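Local coordinates for protein N-isopropylammelide isopropylaminohydrolase (Burkholderia multivorans ATCC 17616, PDB 6NBO) that belongs to the amidohydrolase family of TIM-barrel metalloenzymes and holds zinc in a site built of histidine and aspartate side chains, at residues Glu63-Leu68 / Ile248-Cys253; Val157-Ser162 / Asp216-Glu221; Asp189-Ala192 / Asp196-Lys199. All coordinates share one frame; numbering follows the deposited sequence. Where two conformers were deposited one is given.

The three contacts run from the zinc site outward. Contacts 1 and 2 are buried, their centres 9 Å apart, and meet along the neighbouring strands 215-219 and 246-250; both reach the zinc ion through histidines. Their chemistry still differs: contact 1 combines metal ligation with a hydrogen bond from an imidazole to a serine hydroxyl, contact 2 ring stacking with aliphatic packing. Contact 3, only partly buried, its centre about 25 Å from the centre of the chain, joins two prolines and a cysteine where a loop leads into helix 197-211. Glu221 and His220 bind it to contact 2. The series illustrates how metal chemistry gives way to plain packing toward a barrel's periphery.

Contact 1: Glu63-Leu68 / Ile248-Cys253; sequences EGHTHL and ISHAFC. With ZN (zinc ion), chain B.
Ser249 OG is gripped from two directions: His65 ND1 donates to it at 2.9 Å, and Asp216 outside these segments forms a second hydrogen bond to the same hydroxyl. The bond from His65 is noticeably bent (131° at the hydrogen), yet the oxygen lies close to the imidazole plane, at the ring edge. Ser249 CB follows behind, 3.5 Å from His65 ND1. The other nitrogen of the same ring, NE2 of His65, holds the zinc ion at 2.1 Å, so metal and hydroxyl together fix the rotation of the imidazole. This is a familiar second-shell principle: Ser249 positions a first-shell ligand, and Asp216 may help polarise this relay. CG of His65 lies trans to the main-chain nitrogen (chi1 -175°), which carries the ring toward strand 246-250. The main chain there is tethered too, since His65 N donates a nearly straight 2.9 Å bond to Glu63 OE1, approaching from above the carboxylate plane.

His250 approaches beside the His65 ligand. Its ring is inclined by 56° to that of His65, an oblique pairing, and NE2 of His250 stops 3.7 Å from NE2 of His65. At 3.3 Å from this zinc ion, His250 NE2 does not bind it; His250 instead belongs, with Asp304, to a second zinc site. Two residues along from His65, His67 NE2 ligates the first zinc ion at 2.3 Å, and His218 and Asp304 complete that set. The His65-Thr66-His67 sequence at the end of the first barrel strand is the HxH signature of the amidohydrolase metal centre.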
ATOM      1  N   GLU A  63      -2.267  -3.362   0.661  1.00 21.71           N
ATOM      2  CA  GLU A  63      -1.454  -2.865  -0.444  1.00 22.42           C
ATOM      3  C   GLU A  63      -1.062  -1.427  -0.125  1.00 22.09           C
ATOM      4  O   GLU A  63      -1.899  -0.524  -0.176  1.00 24.42           O
ATOM      5  CB  GLU A  63      -2.228  -2.978  -1.760  1.00 21.00           C
ATOM      6  CG  GLU A  63      -1.642  -2.170  -2.928  1.00 25.99           C
ATOM      7  CD  GLU A  63      -0.234  -2.574  -3.265  1.00 29.79           C
ATOM      8  OE1 GLU A  63       0.681  -2.192  -2.507  1.00 26.13           O
ATOM      9  OE2 GLU A  63      -0.034  -3.277  -4.282  1.00 26.50           O
ATOM     10  N   GLY A  64       0.205  -1.213   0.242  1.00 21.81           N
ATOM     11  CA  GLY A  64       0.656   0.096   0.672  1.00 21.09           C
ATOM     12  C   GLY A  64       1.091   1.042  -0.432  1.00 24.77           C
ATOM     13  O   GLY A  64       1.387   2.209  -0.151  1.00 28.18           O
ATOM     14  N   HIS A  65       1.161   0.576  -1.685  1.00 21.30           N
ATOM     15  CA  HIS A  65       1.606   1.432  -2.788  1.00 22.37           C
ATOM     16  C   HIS A  65       1.273   0.759  -4.109  1.00 29.22           C
ATOM     17  O   HIS A  65       1.978  -0.156  -4.540  1.00 24.18           O
ATOM     18  CB  HIS A  65       3.111   1.718  -2.722  1.00 24.48           C
ATOM     19  CG  HIS A  65       3.623   2.681  -3.764  1.00 25.94           C
ATOM     20  ND1 HIS A  65       4.253   3.863  -3.439  1.00 28.38           N
ATOM     21  CD2 HIS A  65       3.657   2.602  -5.119  1.00 25.65           C
ATOM     22  CE1 HIS A  65       4.639   4.479  -4.546  1.00 32.27           C
ATOM     23  NE2 HIS A  65       4.278   3.740  -5.580  1.00 27.72           N
ATOM     24  N   THR A  66       0.213   1.203  -4.765  1.00 20.69           N
ATOM     25  CA  THR A  66      -0.015   0.781  -6.139  1.00 21.93           C
ATOM     26  C   THR A  66      -0.543   1.983  -6.917  1.00 23.64           C
ATOM     27  O   THR A  66      -0.600   3.108  -6.400  1.00 25.92           O
ATOM     28  CB  THR A  66      -0.946  -0.439  -6.192  1.00 23.54           C
ATOM     29  OG1 THR A  66      -0.927  -0.977  -7.525  1.00 25.83           O
ATOM     30  CG2 THR A  66      -2.393  -0.064  -5.809  1.00 21.51           C
ATOM     31  N   HIS A  67      -0.923   1.736  -8.185  1.00 24.91           N
ATOM     32  CA  HIS A  67      -1.374   2.772  -9.113  1.00 22.43           C
ATOM     33  C   HIS A  67      -2.611   2.185  -9.802  1.00 24.12           C
ATOM     34  O   HIS A  67      -2.527   1.709 -10.934  1.00 25.23           O
ATOM     35  CB  HIS A  67      -0.281   3.158 -10.122  1.00 23.74           C
ATOM     36  CG  HIS A  67       0.913   3.832  -9.513  1.00 24.89           C
ATOM     37  ND1 HIS A  67       1.023   5.200  -9.417  1.00 27.52           N
ATOM     38  CD2 HIS A  67       2.045   3.324  -8.964  1.00 26.09           C
ATOM     39  CE1 HIS A  67       2.180   5.512  -8.854  1.00 33.46           C
ATOM     40  NE2 HIS A  67       2.811   4.391  -8.554  1.00 30.77           N
ATOM     41  N   LEU A  68      -3.756   2.225  -9.103  1.00 24.20           N
ATOM     42  CA  LEU A  68      -4.961   1.565  -9.606  1.00 25.17           C
ATOM     43  C   LEU A  68      -5.462   2.217 -10.885  1.00 27.39           C
ATOM     44  O   LEU A  68      -6.137   1.563 -11.692  1.00 29.56           O
ATOM     45  CB  LEU A  68      -6.088   1.587  -8.565  1.00 21.58           C
ATOM     46  CG  LEU A  68      -5.956   0.811  -7.249  1.00 25.49           C
ATOM     47  CD1 LEU A  68      -7.164   1.063  -6.362  1.00 25.69           C
ATOM     48  CD2 LEU A  68      -5.757  -0.672  -7.495  1.00 25.57           C
ATOM     49  N   ILE A 248       7.905   8.154   2.499  1.00 21.73           N
ATOM     50  CA  ILE A 248       8.844   8.160   1.378  1.00 19.02           C
ATOM     51  C   ILE A 248       8.682   6.852   0.627  1.00 21.83           C
ATOM     52  O   ILE A 248       8.917   5.777   1.192  1.00 23.35           O
ATOM     53  CB  ILE A 248      10.302   8.310   1.841  1.00 21.05           C
ATOM     54  CG1 ILE A 248      10.427   9.437   2.866  1.00 25.38           C
ATOM     55  CG2 ILE A 248      11.200   8.543   0.609  1.00 23.52           C
ATOM     56  CD1 ILE A 248      10.120  10.805   2.302  1.00 27.87           C
ATOM     57  N   SER A 249       8.309   6.929  -0.651  1.00 21.67           N
ATOM     58  CA  SER A 249       8.179   5.722  -1.459  1.00 21.17           C
ATOM     59  C   SER A 249       9.458   5.468  -2.249  1.00 23.79           C
ATOM     60  O   SER A 249      10.054   6.400  -2.798  1.00 25.72           O
ATOM     61  CB  SER A 249       6.991   5.831  -2.414  1.00 21.77           C
ATOM     62  OG  SER A 249       5.755   5.665  -1.718  1.00 26.39           O
ATOM     63  N   HIS A 250       9.846   4.187  -2.315  1.00 22.73           N
ATOM     64  CA  HIS A 250      10.985   3.644  -3.055  1.00 25.52           C
ATOM     65  C   HIS A 250      12.287   3.900  -2.299  1.00 28.20           C
ATOM     66  O   HIS A 250      12.868   2.964  -1.740  1.00 30.93           O
ATOM     67  CB  HIS A 250      11.014   4.197  -4.481  1.00 30.00           C
ATOM     68  CG  HIS A 250       9.745   3.937  -5.235  1.00 39.49           C
ATOM     69  ND1 HIS A 250       9.105   2.714  -5.205  1.00 42.60           N
ATOM     70  CD2 HIS A 250       8.973   4.747  -5.997  1.00 40.15           C
ATOM     71  CE1 HIS A 250       8.005   2.776  -5.936  1.00 48.46           C
ATOM     72  NE2 HIS A 250       7.903   3.997  -6.433  1.00 46.53           N
ATOM     73  N   ALA A 251      12.740   5.153  -2.250  1.00 26.80           N
ATOM     74  CA  ALA A 251      13.877   5.532  -1.411  1.00 27.90           C
ATOM     75  C   ALA A 251      15.125   4.720  -1.748  1.00 27.04           C
ATOM     76  O   ALA A 251      15.877   4.318  -0.857  1.00 25.98           O
ATOM     77  CB  ALA A 251      13.531   5.397   0.073  1.00 27.33           C
ATOM     78  N   PHE A 252      15.345   4.489  -3.052  1.00 23.59           N
ATOM     79  CA  PHE A 252      16.484   3.698  -3.511  1.00 25.13           C
ATOM     80  C   PHE A 252      17.811   4.214  -2.962  1.00 32.17           C
ATOM     81  O   PHE A 252      18.743   3.424  -2.761  1.00 31.82           O
ATOM     82  CB  PHE A 252      16.551   3.691  -5.042  1.00 30.23           C
ATOM     83  CG  PHE A 252      15.295   3.221  -5.710  1.00 31.32           C
ATOM     84  CD1 PHE A 252      14.542   2.192  -5.171  1.00 34.32           C
ATOM     85  CD2 PHE A 252      14.872   3.809  -6.888  1.00 34.63           C
ATOM     86  CE1 PHE A 252      13.381   1.760  -5.798  1.00 37.32           C
ATOM     87  CE2 PHE A 252      13.720   3.386  -7.521  1.00 37.60           C
ATOM     88  CZ  PHE A 252      12.973   2.358  -6.978  1.00 38.64           C
ATOM     89  N   CYS A 253      17.934   5.524  -2.734  1.00 29.25           N
ATOM     90  CA  CYS A 253      19.227   6.049  -2.296  1.00 27.52           C
ATOM     91  C   CYS A 253      19.664   5.462  -0.962  1.00 33.14           C
ATOM     92  O   CYS A 253      20.866   5.439  -0.674  1.00 33.51           O
ATOM     93  CB  CYS A 253      19.188   7.578  -2.204  1.00 29.72           C
ATOM     94  SG  CYS A 253      18.074   8.249  -0.937  1.00 32.00           S
TER
HETATM   95 ZN    ZN B 401       4.811   4.220  -7.517  0.76 29.78          ZN

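Contact 2: Val157-Ser162 / Asp216-Glu221; sequences VAFPQS and DLHLHE. With ZN (zinc ion), chain B.
Phe159 and His218 meet face to face in an offset stack, their ring centroids 4.2 Å apart and their planes inclined by 24°. The slip between them is uneven. Phe159 CZ sits over the middle of the imidazole, about 3.7 Å above its plane, whereas His218 CE1 lies toward the rim of the phenyl face. The closest approach, 3.3 Å, is between Phe159 CE1 and His218 ND1, consistent with the tilt between the rings. Each side chain reaches the stack by a different route: CG of Phe159 continues away from the backbone N (chi1 179°), sending the phenyl straight inward, while CG of His218 stands anti to the carbonyl carbon (chi1 -77°), which sets the imidazole beside the backbone N with one face to the phenyl. The side chains cross at about a right angle although their rings are only modestly inclined.

The stack backs a metal ligand, for His218 NE2 binds the zinc ion at 2.3 Å, and the phenyl face limits how the imidazole can tilt. On the far side of the phenyl ring, Gln161 CA lies over the rim; an inverse gamma turn centred on Pro160 folds the chain back to put it there. His220 NE2 approaches the imidazole at its edge, in plane.

One step deeper the packing is aliphatic. Both methyls of Val157 abut the methylene of Asp216 from one side, with CG1 of Val157 4.2 Å from CB of Asp216, while the carboxylate turns elsewhere, to Ser249 and in a salt bridge to Arg124. No hydrogen bond joins the two segments, because strand 184-188 runs between strands 153-159 and 215-219 in the barrel; strand 120-128 supplies His126, which touches Val157 and Asp216 and meets His218 edge-to-face.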
ATOM      1  N   VAL A 157      -3.582   8.959  -3.085  1.00 23.85           N
ATOM      2  CA  VAL A 157      -2.516   9.953  -3.149  1.00 23.34           C
ATOM      3  C   VAL A 157      -2.614  10.671  -4.492  1.00 23.38           C
ATOM      4  O   VAL A 157      -2.504  10.035  -5.546  1.00 23.18           O
ATOM      5  CB  VAL A 157      -1.128   9.308  -3.002  1.00 21.66           C
ATOM      6  CG1 VAL A 157      -0.059  10.404  -2.888  1.00 22.99           C
ATOM      7  CG2 VAL A 157      -1.079   8.374  -1.801  1.00 19.65           C
ATOM      8  N   ALA A 158      -2.782  11.993  -4.466  1.00 21.80           N
ATOM      9  CA  ALA A 158      -2.831  12.789  -5.697  1.00 24.25           C
ATOM     10  C   ALA A 158      -1.411  12.960  -6.226  1.00 23.67           C
ATOM     11  O   ALA A 158      -0.619  13.709  -5.644  1.00 24.28           O
ATOM     12  CB  ALA A 158      -3.483  14.143  -5.423  1.00 21.26           C
ATOM     13  N   PHE A 159      -1.088  12.288  -7.338  1.00 25.70           N
ATOM     14  CA  PHE A 159       0.298  12.109  -7.783  1.00 24.23           C
ATOM     15  C   PHE A 159       0.583  12.883  -9.071  1.00 19.93           C
ATOM     16  O   PHE A 159       0.127  12.474 -10.152  1.00 23.80           O
ATOM     17  CB  PHE A 159       0.574  10.613  -7.984  1.00 24.68           C
ATOM     18  CG  PHE A 159       1.972  10.287  -8.457  1.00 22.93           C
ATOM     19  CD1 PHE A 159       3.086  10.800  -7.798  1.00 24.25           C
ATOM     20  CD2 PHE A 159       2.169   9.435  -9.539  1.00 26.58           C
ATOM     21  CE1 PHE A 159       4.375  10.495  -8.225  1.00 27.26           C
ATOM     22  CE2 PHE A 159       3.451   9.121  -9.974  1.00 28.90           C
ATOM     23  CZ  PHE A 159       4.560   9.663  -9.314  1.00 27.92           C
ATOM     24  N   PRO A 160       1.340  13.987  -9.022  1.00 22.72           N
ATOM     25  CA  PRO A 160       1.702  14.731 -10.254  1.00 21.68           C
ATOM     26  C   PRO A 160       2.839  14.012 -10.974  1.00 26.06           C
ATOM     27  O   PRO A 160       4.018  14.383 -10.903  1.00 23.54           O
ATOM     28  CB  PRO A 160       2.104  16.101  -9.708  1.00 23.49           C
ATOM     29  CG  PRO A 160       2.752  15.759  -8.351  1.00 22.54           C
ATOM     30  CD  PRO A 160       1.948  14.576  -7.809  1.00 24.14           C
ATOM     31  N   GLN A 161       2.445  12.966 -11.719  1.00 26.61           N
ATOM     32  CA  GLN A 161       3.404  12.011 -12.269  0.52 28.94           C
ATOM     33  C   GLN A 161       4.458  12.686 -13.139  1.00 34.89           C
ATOM     34  O   GLN A 161       5.616  12.261 -13.145  1.00 32.03           O
ATOM     35  CB  GLN A 161       2.658  10.926 -13.056  0.52 30.65           C
ATOM     36  CG  GLN A 161       3.508  10.092 -14.020  0.52 35.39           C
ATOM     37  CD  GLN A 161       4.328   9.017 -13.325  0.52 37.39           C
ATOM     38  OE1 GLN A 161       3.903   7.865 -13.222  0.52 29.64           O
ATOM     39  NE2 GLN A 161       5.513   9.387 -12.854  0.52 36.52           N
ATOM     40  N   SER A 162       4.091  13.739 -13.862  1.00 25.25           N
ATOM     41  CA  SER A 162       5.028  14.416 -14.746  1.00 29.74           C
ATOM     42  C   SER A 162       5.599  15.694 -14.147  1.00 29.25           C
ATOM     43  O   SER A 162       6.213  16.477 -14.877  1.00 33.24           O
ATOM     44  CB  SER A 162       4.357  14.721 -16.085  1.00 34.16           C
ATOM     45  OG  SER A 162       3.233  15.553 -15.885  1.00 40.70           O
ATOM     46  N   ASP A 216       2.914  11.544   0.517  1.00 24.03           N
ATOM     47  CA  ASP A 216       3.603  10.297   0.194  1.00 26.36           C
ATOM     48  C   ASP A 216       4.363  10.578  -1.092  1.00 24.28           C
ATOM     49  O   ASP A 216       3.752  10.704  -2.158  1.00 22.72           O
ATOM     50  CB  ASP A 216       2.617   9.129   0.033  1.00 22.90           C
ATOM     51  CG  ASP A 216       3.300   7.792  -0.222  1.00 25.56           C
ATOM     52  OD1 ASP A 216       4.361   7.760  -0.875  1.00 23.20           O
ATOM     53  OD2 ASP A 216       2.763   6.754   0.230  1.00 24.47           O
ATOM     54  N   LEU A 217       5.688  10.660  -0.995  1.00 20.72           N
ATOM     55  CA  LEU A 217       6.528  11.189  -2.063  1.00 22.33           C
ATOM     56  C   LEU A 217       7.344  10.066  -2.691  1.00 23.13           C
ATOM     57  O   LEU A 217       8.012   9.317  -1.978  1.00 24.89           O
ATOM     58  CB  LEU A 217       7.453  12.285  -1.512  1.00 18.59           C
ATOM     59  CG  LEU A 217       6.714  13.447  -0.845  1.00 22.09           C
ATOM     60  CD1 LEU A 217       7.690  14.390  -0.172  1.00 29.25           C
ATOM     61  CD2 LEU A 217       5.849  14.195  -1.866  1.00 26.83           C
ATOM     62  N   HIS A 218       7.270   9.941  -4.024  1.00 21.70           N
ATOM     63  CA  HIS A 218       8.150   9.043  -4.766  1.00 22.84           C
ATOM     64  C   HIS A 218       9.563   9.618  -4.775  1.00 23.61           C
ATOM     65  O   HIS A 218       9.779  10.726  -5.270  1.00 26.46           O
ATOM     66  CB  HIS A 218       7.672   8.885  -6.217  1.00 24.00           C
ATOM     67  CG  HIS A 218       6.495   7.977  -6.403  1.00 26.78           C
ATOM     68  ND1 HIS A 218       5.242   8.271  -5.911  1.00 27.55           N
ATOM     69  CD2 HIS A 218       6.368   6.805  -7.078  1.00 25.29           C
ATOM     70  CE1 HIS A 218       4.397   7.310  -6.255  1.00 30.49           C
ATOM     71  NE2 HIS A 218       5.057   6.410  -6.965  1.00 29.62           N
ATOM     72  N   LEU A 219      10.542   8.866  -4.280  1.00 21.67           N
ATOM     73  CA  LEU A 219      11.928   9.323  -4.311  1.00 22.94           C
ATOM     74  C   LEU A 219      12.749   8.247  -5.008  1.00 29.17           C
ATOM     75  O   LEU A 219      13.187   7.285  -4.367  1.00 27.34           O
ATOM     76  CB  LEU A 219      12.461   9.625  -2.904  1.00 21.50           C
ATOM     77  CG  LEU A 219      13.823  10.333  -2.943  1.00 27.50           C
ATOM     78  CD1 LEU A 219      13.723  11.668  -3.697  1.00 25.25           C
ATOM     79  CD2 LEU A 219      14.396  10.549  -1.553  1.00 28.89           C
ATOM     80  N   HIS A 220      12.943   8.409  -6.320  1.00 24.96           N
ATOM     81  CA  HIS A 220      13.784   7.502  -7.094  1.00 27.59           C
ATOM     82  C   HIS A 220      15.236   7.941  -7.142  1.00 28.64           C
ATOM     83  O   HIS A 220      16.076   7.174  -7.626  1.00 29.42           O
ATOM     84  CB  HIS A 220      13.322   7.399  -8.551  1.00 32.78           C
ATOM     85  CG  HIS A 220      11.857   7.193  -8.726  1.00 35.52           C
ATOM     86  ND1 HIS A 220      10.984   8.234  -8.961  1.00 38.91           N
ATOM     87  CD2 HIS A 220      11.112   6.063  -8.730  1.00 36.14           C
ATOM     88  CE1 HIS A 220       9.760   7.754  -9.093  1.00 37.25           C
ATOM     89  NE2 HIS A 220       9.811   6.441  -8.953  1.00 36.61           N
ATOM     90  N   GLU A 221      15.536   9.160  -6.703  1.00 26.72           N
ATOM     91  CA  GLU A 221      16.857   9.727  -6.927  1.00 27.37           C
ATOM     92  C   GLU A 221      17.917   8.875  -6.249  1.00 29.69           C
ATOM     93  O   GLU A 221      17.753   8.429  -5.112  1.00 30.14           O
ATOM     94  CB  GLU A 221      16.907  11.161  -6.415  1.00 26.54           C
ATOM     95  CG  GLU A 221      15.948  12.089  -7.151  1.00 22.27           C
ATOM     96  CD  GLU A 221      15.914  13.475  -6.546  1.00 25.59           C
ATOM     97  OE1 GLU A 221      16.509  13.673  -5.462  1.00 26.14           O
ATOM     98  OE2 GLU A 221      15.321  14.373  -7.164  1.00 28.22           O
TER
HETATM   99 ZN    ZN B 401       4.811   4.220  -7.517  0.76 29.78          ZN

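Contact 3: Asp189-Ala192 / Asp196-Lys199; sequences DPCA and DPVK
Pro190 and Pro197 touch through their CB atoms beside the start of a helix, CB of Pro190 standing 3.8 Å from CB of Pro197. The carbonyl of Pro190 also faces the second ring: its O lies 3.3 Å from Pro197 CA, in a CA-H...O contact. Pro197 N is scarcely farther away but, being a tertiary amide nitrogen, has no hydrogen to give.

Cys191 adds a third group. Its SG is turned anti to the carbonyl carbon (chi1 -73°), which lays the sulfur alongside the Pro197 ring, 3.7 Å from both CB and CG of that proline. Pro197 is thus touched by a carbonyl oxygen, a ring methylene and a thiol sulfur.

Just before it, Asp196 serves as N-cap. Extended at chi1 -177°, its carboxylate reaches forward to the first turn, where OD1 of Asp196 accepts a 3.2 Å bond from Lys199 N, nearly straight at 165° but well above the carboxylate plane.

The contact closes the loop from strand 184-188 into helix 197-211. Helix 223-239 packs against it through Tyr228, which touches Cys191 and Pro197, while Glu221, just beyond strand 215-219, accepts from the backbone N of Cys191 and Ala192.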
ATOM      1  N   ASP A 189      10.888  13.243  -6.838  1.00 25.36           N
ATOM      2  CA  ASP A 189      12.232  13.653  -7.243  1.00 25.15           C
ATOM      3  C   ASP A 189      12.417  15.164  -7.339  1.00 24.88           C
ATOM      4  O   ASP A 189      12.466  15.735  -8.443  1.00 24.93           O
ATOM      5  CB  ASP A 189      12.567  12.971  -8.560  1.00 26.71           C
ATOM      6  CG  ASP A 189      12.421  11.456  -8.464  1.00 30.22           C
ATOM      7  OD1 ASP A 189      12.449  10.927  -7.328  1.00 26.45           O
ATOM      8  OD2 ASP A 189      12.278  10.795  -9.509  1.00 32.73           O
ATOM      9  N   PRO A 190      12.571  15.830  -6.193  1.00 23.92           N
ATOM     10  CA  PRO A 190      12.672  17.297  -6.194  1.00 26.76           C
ATOM     11  C   PRO A 190      13.852  17.815  -6.997  1.00 25.49           C
ATOM     12  O   PRO A 190      13.789  18.935  -7.518  1.00 25.10           O
ATOM     13  CB  PRO A 190      12.813  17.634  -4.699  1.00 27.31           C
ATOM     14  CG  PRO A 190      12.197  16.449  -3.988  1.00 27.55           C
ATOM     15  CD  PRO A 190      12.574  15.266  -4.833  1.00 24.41           C
ATOM     16  N   CYS A 191      14.926  17.035  -7.123  1.00 25.33           N
ATOM     17  CA  CYS A 191      16.044  17.430  -7.975  1.00 24.27           C
ATOM     18  C   CYS A 191      15.864  16.945  -9.413  1.00 25.37           C
ATOM     19  O   CYS A 191      15.872  17.746 -10.350  1.00 25.97           O
ATOM     20  CB  CYS A 191      17.370  16.889  -7.419  1.00 27.25           C
ATOM     21  SG  CYS A 191      17.975  17.721  -5.940  1.00 27.19           S
ATOM     22  N   ALA A 192      15.723  15.633  -9.596  1.00 25.37           N
ATOM     23  CA  ALA A 192      15.830  15.054 -10.936  1.00 28.63           C
ATOM     24  C   ALA A 192      14.646  15.432 -11.816  1.00 28.99           C
ATOM     25  O   ALA A 192      14.799  15.620 -13.030  1.00 27.26           O
ATOM     26  CB  ALA A 192      15.950  13.532 -10.843  1.00 31.59           C
ATOM     27  N   ASP A 196      14.255  22.208  -9.169  1.00 30.00           N
ATOM     28  CA  ASP A 196      14.472  23.221  -8.138  1.00 26.36           C
ATOM     29  C   ASP A 196      13.951  22.577  -6.869  1.00 27.59           C
ATOM     30  O   ASP A 196      12.756  22.666  -6.555  1.00 26.01           O
ATOM     31  CB  ASP A 196      13.740  24.519  -8.479  1.00 28.53           C
ATOM     32  CG  ASP A 196      13.993  25.625  -7.488  1.00 28.95           C
ATOM     33  OD1 ASP A 196      14.409  25.337  -6.353  1.00 26.69           O
ATOM     34  OD2 ASP A 196      13.739  26.791  -7.847  1.00 31.32           O
ATOM     35  N   PRO A 197      14.820  21.870  -6.132  1.00 24.85           N
ATOM     36  CA  PRO A 197      14.318  21.006  -5.055  1.00 24.26           C
ATOM     37  C   PRO A 197      13.721  21.778  -3.896  1.00 29.38           C
ATOM     38  O   PRO A 197      12.734  21.330  -3.300  1.00 26.04           O
ATOM     39  CB  PRO A 197      15.568  20.215  -4.638  1.00 28.61           C
ATOM     40  CG  PRO A 197      16.724  21.099  -5.036  1.00 25.76           C
ATOM     41  CD  PRO A 197      16.271  21.715  -6.333  1.00 27.27           C
ATOM     42  N   VAL A 198      14.286  22.933  -3.567  1.00 24.86           N
ATOM     43  CA  VAL A 198      13.758  23.721  -2.461  1.00 29.24           C
ATOM     44  C   VAL A 198      12.379  24.256  -2.816  1.00 27.56           C
ATOM     45  O   VAL A 198      11.436  24.161  -2.022  1.00 27.11           O
ATOM     46  CB  VAL A 198      14.743  24.842  -2.093  1.00 28.89           C
ATOM     47  CG1 VAL A 198      14.090  25.870  -1.170  1.00 30.96           C
ATOM     48  CG2 VAL A 198      15.991  24.236  -1.436  1.00 31.85           C
ATOM     49  N   LYS A 199      12.233  24.803  -4.021  1.00 27.47           N
ATOM     50  CA  LYS A 199      10.928  25.297  -4.437  1.00 31.06           C
ATOM     51  C   LYS A 199       9.914  24.164  -4.510  1.00 31.52           C
ATOM     52  O   LYS A 199       8.770  24.316  -4.071  1.00 26.68           O
ATOM     53  CB  LYS A 199      11.037  26.009  -5.782  1.00 29.49           C
ATOM     54  CG  LYS A 199       9.734  26.672  -6.209  1.00 32.60           C
ATOM     55  CD  LYS A 199       9.922  27.517  -7.458  1.00 48.02           C
ATOM     56  CE  LYS A 199       8.575  28.020  -7.985  1.00 57.19           C
ATOM     57  NZ  LYS A 199       8.689  28.571  -9.366  1.00 58.72           N
TER